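Local coordinates for AT27789p (Drosophila melanogaster, PDB 5UZN), which probably binds RNA, mRNA included, as a Drosophila hnRNP F/H homologue, of which this chain is the third quasi-RNA recognition motif domain, at residues R16-T21 with R77-F82. Residues are numbered along the deposited sequence; the frame is centred on the assembly and turned at random.
Sequences RGLPYT and RYIELF
Arg16 lays the aliphatic part of its side chain against one corner of the Phe82 ring, CD standing 3.6 Å from CE1 of Phe82. The pair sits on the four-stranded antiparallel sheet of this quasi-RRM, where the end of strand 11-16, the first strand, meets the start of strand 80-86, the last. Two reciprocal backbone bonds make Arg16 and Glu80 an antiparallel hydrogen-bonded pair: Arg16 N to Glu80 O and Glu80 N to Arg16 O, each 2.9 Å. The side chains of Arg16 and Glu80 share a face of the sheet, yet Arg16 NE stays 5.1 Å from Glu80 OE2, which supports at most a mild electrostatic attraction. The Arg16 guanidinium is turned 72° from the plane of the Phe82 ring, so it does not stack on it; its NH1 makes a weak hydrogen bond to His14.

Ladder bonding between the segments ends at the Arg16-Glu80 pair; Gly17 follows. A CB there would lie too near Tyr78 O, and independently the backbone angles of Gly17 would jam it against the preceding carbonyl O. Beyond it, the Arg77 and Ile79 side chains meet backbone and side chains of 17-19. Chi1 of Ile79 (-57°) sets CG1 beside the backbone N, and the turn about CB-CG1 carries CD1 to 4.1 Å from Leu18 CD1. Both residues also touch Met74, while Val27 and Phe30 of helix 24-31 pack on Leu18 and Ile79 respectively. The contact joins the loop after strand 11-16 to the lead-in of strand 80-86, regions whose counterparts in hnRNP F quasi-RRMs bind RNA, so probably part of the RNA-binding side here. Farther along, Pro19 and Arg77 run past one another in opposite directions, with Pro19 CG 3.6 Å from Arg77 CD. That same Arg77 CD lies 3.2 Å from Gly17 O.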
ATOM      1  N   ARG A  16       7.126   1.236   0.879  1.00 13.31           N
ATOM      2  CA  ARG A  16       8.420   0.691   0.506  1.00 13.55           C
ATOM      3  C   ARG A  16       8.739  -0.562   1.312  1.00 22.43           C
ATOM      4  O   ARG A  16       8.204  -0.771   2.408  1.00 18.00           O
ATOM      5  CB  ARG A  16       9.526   1.733   0.685  1.00 19.71           C
ATOM      6  CG  ARG A  16       9.309   2.964  -0.180  1.00 21.85           C
ATOM      7  CD  ARG A  16      10.421   3.975  -0.011  1.00 19.78           C
ATOM      8  NE  ARG A  16      11.555   3.676  -0.864  1.00 42.01           N
ATOM      9  CZ  ARG A  16      11.579   3.979  -2.158  1.00 34.60           C
ATOM     10  NH1 ARG A  16      10.520   4.581  -2.716  1.00 33.65           N
ATOM     11  NH2 ARG A  16      12.654   3.704  -2.881  1.00 40.89           N
ATOM     12  N   GLY A  17       9.610  -1.398   0.754  1.00 19.19           N
ATOM     13  CA  GLY A  17      10.038  -2.602   1.439  1.00 21.51           C
ATOM     14  C   GLY A  17       9.192  -3.831   1.204  1.00 29.06           C
ATOM     15  O   GLY A  17       9.321  -4.796   1.960  1.00 22.40           O
ATOM     16  N   LEU A  18       8.327  -3.832   0.194  1.00 16.87           N
ATOM     17  CA  LEU A  18       7.515  -5.019  -0.051  1.00 16.88           C
ATOM     18  C   LEU A  18       8.417  -6.145  -0.530  1.00 21.42           C
ATOM     19  O   LEU A  18       9.382  -5.883  -1.253  1.00 21.19           O
ATOM     20  CB  LEU A  18       6.448  -4.768  -1.127  1.00 17.50           C
ATOM     21  CG  LEU A  18       5.110  -4.136  -0.779  1.00 16.91           C
ATOM     22  CD1 LEU A  18       5.315  -2.706  -0.345  1.00 16.39           C
ATOM     23  CD2 LEU A  18       4.180  -4.237  -1.992  1.00 18.40           C
ATOM     24  N   PRO A  19       8.116  -7.397  -0.171  1.00 20.36           N
ATOM     25  CA  PRO A  19       8.791  -8.538  -0.803  1.00 26.19           C
ATOM     26  C   PRO A  19       8.392  -8.664  -2.268  1.00 24.79           C
ATOM     27  O   PRO A  19       7.286  -8.308  -2.660  1.00 16.93           O
ATOM     28  CB  PRO A  19       8.282  -9.746  -0.005  1.00 23.36           C
ATOM     29  CG  PRO A  19       7.497  -9.199   1.156  1.00 25.73           C
ATOM     30  CD  PRO A  19       7.095  -7.806   0.809  1.00 22.93           C
ATOM     31  N   TYR A  20       9.290  -9.221  -3.080  1.00 24.99           N
ATOM     32  CA  TYR A  20       8.983  -9.349  -4.499  0.53 24.79           C
ATOM     33  C   TYR A  20       7.931 -10.417  -4.774  1.00 25.11           C
ATOM     34  O   TYR A  20       7.467 -10.532  -5.917  1.00 28.68           O
ATOM     35  CB  TYR A  20      10.274  -9.618  -5.274  0.53 25.45           C
ATOM     36  CG  TYR A  20      11.337  -8.532  -5.107  0.53 24.16           C
ATOM     37  CD1 TYR A  20      10.980  -7.209  -4.852  0.53 23.63           C
ATOM     38  CD2 TYR A  20      12.694  -8.831  -5.204  0.53 31.64           C
ATOM     39  CE1 TYR A  20      11.941  -6.219  -4.701  0.53 20.47           C
ATOM     40  CE2 TYR A  20      13.666  -7.840  -5.060  0.53 28.88           C
ATOM     41  CZ  TYR A  20      13.275  -6.536  -4.804  0.53 28.95           C
ATOM     42  OH  TYR A  20      14.226  -5.546  -4.650  0.53 28.92           O
ATOM     43  N   THR A  21       7.518 -11.179  -3.758  1.00 21.65           N
ATOM     44  CA  THR A  21       6.389 -12.091  -3.884  1.00 23.84           C
ATOM     45  C   THR A  21       5.073 -11.495  -3.397  1.00 17.57           C
ATOM     46  O   THR A  21       4.065 -12.195  -3.388  1.00 21.62           O
ATOM     47  CB  THR A  21       6.648 -13.401  -3.116  1.00 28.72           C
ATOM     48  OG1 THR A  21       7.139 -13.107  -1.804  1.00 22.22           O
ATOM     49  CG2 THR A  21       7.650 -14.257  -3.842  1.00 30.42           C
ATOM     50  N   ARG A  77       8.664  -8.959   5.988  1.00 22.57           N
ATOM     51  CA  ARG A  77       9.351  -7.680   5.814  1.00 25.30           C
ATOM     52  C   ARG A  77       8.590  -6.574   6.533  1.00 20.93           C
ATOM     53  O   ARG A  77       7.363  -6.584   6.585  1.00 20.95           O
ATOM     54  CB  ARG A  77       9.508  -7.306   4.333  1.00 26.97           C
ATOM     55  CG  ARG A  77      10.511  -8.183   3.580  1.00 34.50           C
ATOM     56  CD  ARG A  77      10.646  -7.710   2.155  1.00 48.77           C
ATOM     57  NE  ARG A  77      12.023  -7.453   1.753  1.00 55.60           N
ATOM     58  CZ  ARG A  77      12.781  -8.328   1.098  1.00 57.97           C
ATOM     59  NH1 ARG A  77      14.024  -8.008   0.763  1.00 58.24           N
ATOM     60  NH2 ARG A  77      12.300  -9.524   0.769  1.00 50.49           N
ATOM     61  N   TYR A  78       9.322  -5.647   7.133  1.00 19.56           N
ATOM     62  CA  TYR A  78       8.689  -4.456   7.666  1.00 20.53           C
ATOM     63  C   TYR A  78       8.454  -3.494   6.511  1.00 18.88           C
ATOM     64  O   TYR A  78       9.346  -3.290   5.685  1.00 23.25           O
ATOM     65  CB  TYR A  78       9.570  -3.807   8.727  1.00 25.64           C
ATOM     66  CG  TYR A  78       9.933  -4.743   9.839  1.00 26.63           C
ATOM     67  CD1 TYR A  78       9.016  -5.057  10.827  1.00 20.17           C
ATOM     68  CD2 TYR A  78      11.201  -5.320   9.902  1.00 35.94           C
ATOM     69  CE1 TYR A  78       9.354  -5.932  11.867  1.00 33.62           C
ATOM     70  CE2 TYR A  78      11.540  -6.181  10.913  1.00 26.78           C
ATOM     71  CZ  TYR A  78      10.621  -6.484  11.898  1.00 27.57           C
ATOM     72  OH  TYR A  78      10.974  -7.340  12.912  1.00 31.94           O
ATOM     73  N   ILE A  79       7.250  -2.931   6.446  1.00 19.99           N
ATOM     74  CA  ILE A  79       6.833  -2.024   5.376  1.00 19.16           C
ATOM     75  C   ILE A  79       6.959  -0.587   5.868  1.00 17.24           C
ATOM     76  O   ILE A  79       6.531  -0.271   6.984  1.00 17.08           O
ATOM     77  CB  ILE A  79       5.383  -2.322   4.955  1.00 21.22           C
ATOM     78  CG1 ILE A  79       5.226  -3.787   4.515  1.00 28.15           C
ATOM     79  CG2 ILE A  79       4.895  -1.313   3.918  1.00 19.71           C
ATOM     80  CD1 ILE A  79       6.180  -4.202   3.406  1.00 27.57           C
ATOM     81  N   GLU A  80       7.522   0.296   5.042  1.00 19.77           N
ATOM     82  CA  GLU A  80       7.523   1.725   5.343  1.00 18.23           C
ATOM     83  C   GLU A  80       6.366   2.408   4.636  1.00 20.25           C
ATOM     84  O   GLU A  80       6.242   2.294   3.410  1.00 21.75           O
ATOM     85  CB  GLU A  80       8.814   2.388   4.886  1.00 20.22           C
ATOM     86  CG  GLU A  80      10.054   2.060   5.649  1.00 32.79           C
ATOM     87  CD  GLU A  80      11.169   2.937   5.160  1.00 34.81           C
ATOM     88  OE1 GLU A  80      11.359   4.015   5.760  1.00 39.19           O
ATOM     89  OE2 GLU A  80      11.794   2.583   4.127  1.00 34.13           O
ATOM     90  N   LEU A  81       5.556   3.150   5.387  1.00 20.51           N
ATOM     91  CA  LEU A  81       4.401   3.852   4.850  1.00 16.38           C
ATOM     92  C   LEU A  81       4.691   5.348   4.789  1.00 19.36           C
ATOM     93  O   LEU A  81       5.279   5.905   5.716  1.00 19.57           O
ATOM     94  CB  LEU A  81       3.157   3.608   5.706  1.00 21.92           C
ATOM     95  CG  LEU A  81       2.771   2.133   5.820  1.00 25.56           C
ATOM     96  CD1 LEU A  81       1.476   2.010   6.610  1.00 29.18           C
ATOM     97  CD2 LEU A  81       2.634   1.524   4.427  1.00 18.64           C
ATOM     98  N   PHE A  82       4.277   5.980   3.694  1.00 12.24           N
ATOM     99  CA  PHE A  82       4.425   7.416   3.474  1.00 15.53           C
ATOM    100  C   PHE A  82       3.103   7.953   2.964  1.00 24.66           C
ATOM    101  O   PHE A  82       2.616   7.501   1.923  1.00 18.69           O
ATOM    102  CB  PHE A  82       5.528   7.725   2.460  1.00 20.37           C
ATOM    103  CG  PHE A  82       6.843   7.117   2.797  1.00 20.07           C
ATOM    104  CD1 PHE A  82       7.159   5.835   2.370  1.00 23.82           C
ATOM    105  CD2 PHE A  82       7.770   7.833   3.549  1.00 24.32           C
ATOM    106  CE1 PHE A  82       8.379   5.279   2.691  1.00 24.41           C
ATOM    107  CE2 PHE A  82       8.986   7.273   3.872  1.00 27.94           C
ATOM    108  CZ  PHE A  82       9.289   6.005   3.434  1.00 18.25           C
TER